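Local structure of NDP-N-acetyl-D-galactosaminuronic acid dehydrogenase (Methanosarcina mazei Go1, 3G79) at residues A[388-393]-A[408-413]; A[262-267]-A[283-288]. The protein probably oxidises UDP-N-acetyl-mannosamine to the corresponding uronic acid, reducing two molecules of NAD+ in the process. One frame throughout, in Å; residues are numbered along the deposited sequence.

In the fold
Both contacts belong to the second half of the chain, and interaction 2 closes before interaction 1 opens. Interaction 2 lies in the central domain, where helix 263-271 meets the loop 283-288 that leads to helix 293-305, beside the long helix 228-258. Interaction 1 lies in the UDP-binding domain, where helix 408-412 packs against strand 388-392 of its parallel sheet. Their centres are about 26 Å apart and their nearest atoms about 12 Å apart, so they do not touch. Interaction 1 stays within the domain that, by family, would bind the UDP part of the substrate, whereas interaction 2 also meets Arg450 and Asn451 of the UDP-binding range and the second subunit.

Interaction 1: residues A[388-393]-A[408-413]; sequences SVMVHD and LEEVVR
Val411 presses both methyls against strand 388-392 in the tight, buried part of this contact. Its CG1 lies 3.4 Å from Met390 O, while CG2 faces His392 CB at 3.8 Å and sits near the plane of the imidazole, at its edge. Leu408 takes one face of the same ring: its CG stands 4.2 Å from the ring centroid in a CH-pi contact displaced toward the rim. The ring comes closest to the helix at His392 CD2, 3.3 Å from Leu408 N; its ND1 is hydrogen-bonded to Tyr427 OH, and NE2 weakly to Asp406 O. On the less enclosed, partly exposed solvent side, Met390 bends at chi3 (67°) and brings CE to 3.4 Å from Glu410 O, the same methyl touching Glu410 CG. No hydrogen bond joins the two segments; the contact is van der Waals packing, of side chains on each other and on the backbone. Strand and helix run nearly antiparallel (161°), their axes 8.0 Å apart, as expected where a helix lies on the parallel sheet of the Rossmann-like UDP-binding domain. Strand 388-392 sits between strands 355-359 and 404-405; Val411 also touches Ala357 and Ser405, and Leu408 packs on Trp434 of helix 432-439.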
ATOM      1  N   SER A 388      15.116   3.343 -35.981  1.00 32.66           N
ATOM      2  CA  SER A 388      14.266   2.280 -36.514  1.00 32.91           C
ATOM      3  C   SER A 388      14.015   1.217 -35.438  1.00 32.85           C
ATOM      4  O   SER A 388      14.865   0.974 -34.580  1.00 32.59           O
ATOM      5  CB  SER A 388      14.817   1.682 -37.815  1.00 33.44           C
ATOM      6  OG  SER A 388      15.099   0.299 -37.699  1.00 47.35           O
ATOM      7  N   VAL A 389      12.833   0.606 -35.485  1.00 32.82           N
ATOM      8  CA  VAL A 389      12.397  -0.277 -34.436  1.00 33.01           C
ATOM      9  C   VAL A 389      11.882  -1.654 -34.910  1.00 33.09           C
ATOM     10  O   VAL A 389      11.059  -1.749 -35.832  1.00 32.41           O
ATOM     11  CB  VAL A 389      11.329   0.406 -33.575  1.00 33.29           C
ATOM     12  CG1 VAL A 389      10.894  -0.517 -32.492  1.00 35.58           C
ATOM     13  CG2 VAL A 389      11.858   1.728 -32.974  1.00 36.63           C
ATOM     14  N   MET A 390      12.383  -2.702 -34.249  1.00 32.99           N
ATOM     15  CA  MET A 390      11.871  -4.063 -34.381  1.00 32.57           C
ATOM     16  C   MET A 390      11.411  -4.618 -33.017  1.00 33.96           C
ATOM     17  O   MET A 390      12.159  -4.597 -32.031  1.00 35.23           O
ATOM     18  CB  MET A 390      12.908  -4.972 -35.049  1.00 31.77           C
ATOM     19  CG  MET A 390      12.901  -4.880 -36.604  1.00 38.62           C
ATOM     20  SD  MET A 390      14.086  -5.903 -37.524  1.00 30.06           S
ATOM     21  CE  MET A 390      13.462  -7.534 -37.178  1.00 38.48           C
ATOM     22  N   VAL A 391      10.163  -5.095 -33.000  1.00 33.23           N
ATOM     23  CA  VAL A 391       9.405  -5.558 -31.845  1.00 31.32           C
ATOM     24  C   VAL A 391       9.339  -7.070 -31.837  1.00 32.16           C
ATOM     25  O   VAL A 391       8.960  -7.711 -32.861  1.00 32.81           O
ATOM     26  CB  VAL A 391       7.932  -5.098 -31.953  1.00 30.33           C
ATOM     27  CG1 VAL A 391       7.136  -5.697 -30.845  1.00 19.16           C
ATOM     28  CG2 VAL A 391       7.792  -3.566 -31.928  1.00 18.41           C
ATOM     29  N   HIS A 392       9.673  -7.646 -30.689  1.00 32.39           N
ATOM     30  CA  HIS A 392       9.603  -9.077 -30.494  1.00 34.06           C
ATOM     31  C   HIS A 392       8.666  -9.423 -29.367  1.00 36.60           C
ATOM     32  O   HIS A 392       8.556  -8.684 -28.371  1.00 37.22           O
ATOM     33  CB  HIS A 392      10.980  -9.639 -30.170  1.00 34.43           C
ATOM     34  CG  HIS A 392      10.992 -11.117 -29.884  1.00 34.67           C
ATOM     35  ND1 HIS A 392      10.741 -11.637 -28.631  1.00 34.58           N
ATOM     36  CD2 HIS A 392      11.269 -12.178 -30.682  1.00 33.96           C
ATOM     37  CE1 HIS A 392      10.847 -12.956 -28.672  1.00 34.60           C
ATOM     38  NE2 HIS A 392      11.163 -13.311 -29.905  1.00 34.25           N
ATOM     39  N   ASP A 393       8.015 -10.572 -29.520  1.00 38.04           N
ATOM     40  CA  ASP A 393       7.152 -11.122 -28.490  1.00 39.45           C
ATOM     41  C   ASP A 393       6.726 -12.541 -28.880  1.00 41.97           C
ATOM     42  O   ASP A 393       6.199 -12.757 -29.991  1.00 42.52           O
ATOM     43  CB  ASP A 393       5.937 -10.237 -28.270  1.00 38.52           C
ATOM     44  CG  ASP A 393       5.207 -10.574 -27.002  1.00 49.52           C
ATOM     45  OD1 ASP A 393       5.419  -9.865 -25.983  1.00 37.89           O
ATOM     46  OD2 ASP A 393       4.437 -11.564 -27.033  1.00 38.38           O
ATOM     47  N   LEU A 408      13.698 -13.921 -32.124  1.00 40.62           N
ATOM     48  CA  LEU A 408      14.524 -13.012 -31.371  1.00 39.13           C
ATOM     49  C   LEU A 408      15.689 -12.551 -32.224  1.00 40.23           C
ATOM     50  O   LEU A 408      15.980 -11.356 -32.287  1.00 40.65           O
ATOM     51  CB  LEU A 408      15.034 -13.723 -30.119  1.00 36.91           C
ATOM     52  CG  LEU A 408      15.040 -12.987 -28.779  1.00 44.28           C
ATOM     53  CD1 LEU A 408      16.165 -13.483 -27.892  1.00 35.24           C
ATOM     54  CD2 LEU A 408      15.116 -11.508 -28.962  1.00 34.87           C
ATOM     55  N   GLU A 409      16.323 -13.515 -32.893  1.00 41.07           N
ATOM     56  CA  GLU A 409      17.529 -13.318 -33.702  1.00 41.51           C
ATOM     57  C   GLU A 409      17.336 -12.192 -34.709  1.00 40.46           C
ATOM     58  O   GLU A 409      18.187 -11.299 -34.843  1.00 40.49           O
ATOM     59  CB  GLU A 409      17.903 -14.636 -34.415  1.00 42.72           C
ATOM     60  CG  GLU A 409      19.343 -14.749 -34.961  1.00 58.67           C
ATOM     61  CD  GLU A 409      19.577 -14.015 -36.291  1.00 44.13           C
ATOM     62  OE1 GLU A 409      18.637 -13.892 -37.110  1.00 58.93           O
ATOM     63  OE2 GLU A 409      20.726 -13.559 -36.526  1.00 59.22           O
ATOM     64  N   GLU A 410      16.216 -12.216 -35.423  1.00 39.07           N
ATOM     65  CA  GLU A 410      16.082 -11.235 -36.487  1.00 37.89           C
ATOM     66  C   GLU A 410      15.859  -9.856 -35.867  1.00 35.83           C
ATOM     67  O   GLU A 410      16.413  -8.869 -36.310  1.00 35.46           O
ATOM     68  CB  GLU A 410      15.077 -11.672 -37.594  1.00 38.01           C
ATOM     69  CG  GLU A 410      13.605 -11.346 -37.442  1.00 39.09           C
ATOM     70  CD  GLU A 410      12.819 -11.524 -38.775  1.00 39.66           C
ATOM     71  OE1 GLU A 410      11.782 -10.836 -38.954  1.00 39.05           O
ATOM     72  OE2 GLU A 410      13.243 -12.341 -39.641  1.00 39.38           O
ATOM     73  N   VAL A 411      15.095  -9.829 -34.786  1.00 35.05           N
ATOM     74  CA  VAL A 411      14.849  -8.605 -34.038  1.00 33.84           C
ATOM     75  C   VAL A 411      16.126  -8.034 -33.419  1.00 32.63           C
ATOM     76  O   VAL A 411      16.360  -6.837 -33.478  1.00 32.38           O
ATOM     77  CB  VAL A 411      13.793  -8.822 -32.978  1.00 33.65           C
ATOM     78  CG1 VAL A 411      13.760  -7.630 -32.035  1.00 18.81           C
ATOM     79  CG2 VAL A 411      12.447  -9.023 -33.644  1.00 17.81           C
ATOM     80  N   VAL A 412      16.968  -8.896 -32.874  1.00 32.38           N
ATOM     81  CA  VAL A 412      18.165  -8.439 -32.186  1.00 32.56           C
ATOM     82  C   VAL A 412      19.345  -8.161 -33.113  1.00 33.32           C
ATOM     83  O   VAL A 412      20.210  -7.354 -32.780  1.00 33.66           O
ATOM     84  CB  VAL A 412      18.537  -9.399 -31.030  1.00 32.21           C
ATOM     85  CG1 VAL A 412      19.966  -9.212 -30.548  1.00 15.71           C
ATOM     86  CG2 VAL A 412      17.620  -9.177 -29.918  1.00 15.04           C
ATOM     87  N   ARG A 413      19.376  -8.792 -34.285  1.00 34.43           N
ATOM     88  CA  ARG A 413      20.538  -8.635 -35.160  1.00 35.13           C
ATOM     89  C   ARG A 413      20.774  -7.189 -35.584  1.00 34.47           C
ATOM     90  O   ARG A 413      19.848  -6.490 -35.985  1.00 34.61           O
ATOM     91  CB  ARG A 413      20.533  -9.619 -36.346  1.00 36.00           C
ATOM     92  CG  ARG A 413      19.935  -9.136 -37.638  1.00 60.45           C
ATOM     93  CD  ARG A 413      20.382 -10.035 -38.764  1.00 36.94           C
ATOM     94  NE  ARG A 413      19.377 -10.063 -39.823  1.00 61.11           N
ATOM     95  CZ  ARG A 413      18.485 -11.038 -39.997  1.00 38.76           C
ATOM     96  NH1 ARG A 413      17.609 -10.962 -40.996  1.00 61.53           N
ATOM     97  NH2 ARG A 413      18.471 -12.100 -39.193  1.00 61.36           N
TER

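Interaction 2: residues A[262-267]-A[283-288]; sequences NVYDVR and LWPGAG
Arg267 reaches across to the loop and lays its guanidinium flat on the indole of Trp284, the two planes 21° apart. CZ stands 3.7 Å from the centroid of the six-membered ring of Trp284, a cation-pi contact, with NH1 over the outer part of that ring, 3.3 Å from CH2. Chi1 (173°) points CG of the arginine away from the backbone N, and the chain, extended from CG to NE, carries the guanidinium to Trp284. NE gives a hydrogen bond to Leu283 O at 2.7 Å, from above the carbonyl plane, and NH2 bonds to Val282 O. Two successive carbonyls thus hold the group on the indole, and an alanine here would probably leave both without these donors and open a gap against the tryptophan face.

Tyr264 meets a different part of the indole: its CE1 comes in the plane of Trp284, at the edge, 3.7 Å from CE3, and the two side chains cross at about a right angle. Pro285 is the bump: its CG enters the notch between Val263 CG1, at 4.1 Å, and Tyr264 OH, at 3.8 Å. Val263, Tyr264 and Arg267 lie in the first turns of helix 263-271 of the central domain, and Asn262 N-caps it, OD1 accepting from Tyr264 N. Val263 CG1 also lies over one face of the tyrosine ring, near its rim. Beside the proline, a water appears to link Tyr264 OH and Pro285 O. The far side of the loop rests on helix 228-258, where Leu283 touches Arg242 and Gln245 and Gly286 N bonds to Asn250 OD1; Leu283 also packs on Gly277 of the second subunit.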
ATOM      1  N   ASN A 262      20.575   0.446  -5.095  1.00 23.74           N
ATOM      2  CA  ASN A 262      19.741  -0.611  -5.665  1.00 25.02           C
ATOM      3  C   ASN A 262      18.330  -0.557  -5.158  1.00 24.72           C
ATOM      4  O   ASN A 262      18.137  -0.782  -3.953  1.00 25.71           O
ATOM      5  CB  ASN A 262      20.316  -2.001  -5.282  1.00 26.14           C
ATOM      6  CG  ASN A 262      19.780  -3.122  -6.166  1.00 35.26           C
ATOM      7  OD1 ASN A 262      18.754  -2.952  -6.827  1.00 26.65           O
ATOM      8  ND2 ASN A 262      20.475  -4.264  -6.192  1.00 25.77           N
ATOM      9  N   VAL A 263      17.333  -0.325  -6.033  1.00 23.37           N
ATOM     10  CA  VAL A 263      15.926  -0.384  -5.554  1.00 23.48           C
ATOM     11  C   VAL A 263      15.596  -1.725  -4.871  1.00 23.99           C
ATOM     12  O   VAL A 263      14.842  -1.753  -3.892  1.00 23.85           O
ATOM     13  CB  VAL A 263      14.816   0.007  -6.618  1.00 23.50           C
ATOM     14  CG1 VAL A 263      14.675  -1.030  -7.680  1.00 18.86           C
ATOM     15  CG2 VAL A 263      13.433   0.209  -5.936  1.00 18.15           C
ATOM     16  N   TYR A 264      16.163  -2.821  -5.374  1.00 24.60           N
ATOM     17  CA  TYR A 264      15.773  -4.149  -4.893  1.00 25.38           C
ATOM     18  C   TYR A 264      16.256  -4.455  -3.489  1.00 25.89           C
ATOM     19  O   TYR A 264      15.629  -5.194  -2.788  1.00 25.73           O
ATOM     20  CB  TYR A 264      16.125  -5.242  -5.899  1.00 25.83           C
ATOM     21  CG  TYR A 264      15.395  -5.012  -7.182  1.00 24.91           C
ATOM     22  CD1 TYR A 264      14.043  -5.314  -7.307  1.00 26.82           C
ATOM     23  CD2 TYR A 264      16.019  -4.401  -8.245  1.00 26.95           C
ATOM     24  CE1 TYR A 264      13.349  -5.051  -8.481  1.00 25.18           C
ATOM     25  CE2 TYR A 264      15.326  -4.123  -9.406  1.00 25.50           C
ATOM     26  CZ  TYR A 264      14.012  -4.471  -9.523  1.00 26.79           C
ATOM     27  OH  TYR A 264      13.367  -4.191 -10.689  1.00 25.61           O
ATOM     28  N   ASP A 265      17.330  -3.821  -3.060  1.00 27.18           N
ATOM     29  CA  ASP A 265      17.818  -4.003  -1.711  1.00 27.65           C
ATOM     30  C   ASP A 265      16.935  -3.177  -0.789  1.00 28.22           C
ATOM     31  O   ASP A 265      16.605  -3.603   0.324  1.00 28.65           O
ATOM     32  CB  ASP A 265      19.262  -3.521  -1.593  1.00 27.62           C
ATOM     33  CG  ASP A 265      20.271  -4.445  -2.282  1.00 42.59           C
ATOM     34  OD1 ASP A 265      20.079  -5.696  -2.374  1.00 28.06           O
ATOM     35  OD2 ASP A 265      21.300  -3.887  -2.712  1.00 28.47           O
ATOM     36  N   VAL A 266      16.533  -2.003  -1.260  1.00 27.68           N
ATOM     37  CA  VAL A 266      15.660  -1.153  -0.456  1.00 27.43           C
ATOM     38  C   VAL A 266      14.405  -1.948  -0.272  1.00 27.09           C
ATOM     39  O   VAL A 266      14.042  -2.280   0.861  1.00 28.08           O
ATOM     40  CB  VAL A 266      15.498   0.287  -1.043  1.00 27.46           C
ATOM     41  CG1 VAL A 266      14.588   1.182  -0.185  1.00 14.91           C
ATOM     42  CG2 VAL A 266      16.905   0.953  -1.143  1.00 14.66           C
ATOM     43  N   ARG A 267      13.839  -2.379  -1.386  1.00 26.35           N
ATOM     44  CA  ARG A 267      12.612  -3.167  -1.403  1.00 26.20           C
ATOM     45  C   ARG A 267      12.636  -4.468  -0.550  1.00 25.73           C
ATOM     46  O   ARG A 267      11.710  -4.712   0.250  1.00 24.92           O
ATOM     47  CB  ARG A 267      12.216  -3.494  -2.833  1.00 26.73           C
ATOM     48  CG  ARG A 267      11.054  -4.434  -2.851  1.00 28.01           C
ATOM     49  CD  ARG A 267      10.574  -4.742  -4.232  1.00 26.71           C
ATOM     50  NE  ARG A 267       9.378  -5.521  -4.049  1.00 28.33           N
ATOM     51  CZ  ARG A 267       9.366  -6.796  -3.690  1.00 26.88           C
ATOM     52  NH1 ARG A 267      10.495  -7.453  -3.552  1.00 28.22           N
ATOM     53  NH2 ARG A 267       8.210  -7.417  -3.503  1.00 28.99           N
ATOM     54  N   LEU A 283       5.178  -3.952  -4.128  1.00 30.95           N
ATOM     55  CA  LEU A 283       5.217  -4.577  -5.439  1.00 30.16           C
ATOM     56  C   LEU A 283       6.580  -4.347  -6.122  1.00 29.28           C
ATOM     57  O   LEU A 283       7.603  -4.107  -5.460  1.00 29.40           O
ATOM     58  CB  LEU A 283       4.047  -4.050  -6.288  1.00 30.26           C
ATOM     59  CG  LEU A 283       2.639  -4.301  -5.674  1.00 44.54           C
ATOM     60  CD1 LEU A 283       1.478  -3.692  -6.469  1.00 29.41           C
ATOM     61  CD2 LEU A 283       2.396  -5.819  -5.463  1.00 30.34           C
ATOM     62  N   TRP A 284       6.568  -4.398  -7.440  1.00 27.71           N
ATOM     63  CA  TRP A 284       7.770  -4.419  -8.262  1.00 27.57           C
ATOM     64  C   TRP A 284       7.655  -3.266  -9.240  1.00 27.38           C
ATOM     65  O   TRP A 284       6.570  -2.998  -9.761  1.00 26.85           O
ATOM     66  CB  TRP A 284       7.860  -5.728  -9.025  1.00 27.99           C
ATOM     67  CG  TRP A 284       7.952  -6.928  -8.119  1.00 30.50           C
ATOM     68  CD1 TRP A 284       6.899  -7.670  -7.604  1.00 29.83           C
ATOM     69  CD2 TRP A 284       9.144  -7.525  -7.605  1.00 29.11           C
ATOM     70  NE1 TRP A 284       7.378  -8.709  -6.822  1.00 30.32           N
ATOM     71  CE2 TRP A 284       8.749  -8.642  -6.804  1.00 30.62           C
ATOM     72  CE3 TRP A 284      10.502  -7.257  -7.771  1.00 29.67           C
ATOM     73  CZ2 TRP A 284       9.676  -9.473  -6.165  1.00 29.08           C
ATOM     74  CZ3 TRP A 284      11.419  -8.073  -7.139  1.00 28.56           C
ATOM     75  CH2 TRP A 284      11.004  -9.178  -6.345  1.00 30.32           C
ATOM     76  N   PRO A 285       8.747  -2.526  -9.421  1.00 27.57           N
ATOM     77  CA  PRO A 285       8.770  -1.349 -10.321  1.00 28.43           C
ATOM     78  C   PRO A 285       8.992  -1.834 -11.771  1.00 29.57           C
ATOM     79  O   PRO A 285       9.375  -3.003 -11.951  1.00 29.45           O
ATOM     80  CB  PRO A 285       9.977  -0.535  -9.791  1.00 27.78           C
ATOM     81  CG  PRO A 285      10.924  -1.620  -9.217  1.00 28.23           C
ATOM     82  CD  PRO A 285      10.027  -2.741  -8.716  1.00 26.78           C
ATOM     83  N   GLY A 286       8.763  -0.980 -12.780  1.00 30.03           N
ATOM     84  CA  GLY A 286       8.761  -1.446 -14.183  1.00 29.75           C
ATOM     85  C   GLY A 286       8.502  -0.422 -15.295  1.00 30.31           C
ATOM     86  O   GLY A 286       8.308   0.752 -15.056  1.00 29.98           O
ATOM     87  N   ALA A 287       8.475  -0.897 -16.535  1.00 30.52           N
ATOM     88  CA  ALA A 287       8.372  -0.040 -17.712  1.00 28.78           C
ATOM     89  C   ALA A 287       7.020   0.609 -17.854  1.00 27.48           C
ATOM     90  O   ALA A 287       6.851   1.458 -18.699  1.00 26.60           O
ATOM     91  CB  ALA A 287       8.697  -0.839 -18.977  1.00 28.62           C
ATOM     92  N   GLY A 288       6.049   0.233 -17.030  1.00 27.82           N
ATOM     93  CA  GLY A 288       4.770   0.924 -17.064  1.00 28.22           C
ATOM     94  C   GLY A 288       3.603   0.047 -16.714  1.00 30.38           C
ATOM     95  O   GLY A 288       3.792  -1.114 -16.457  1.00 31.74           O
TER
HETATM   96  O   HOH W   1      11.148  -4.778 -11.562  1.00 27.34           O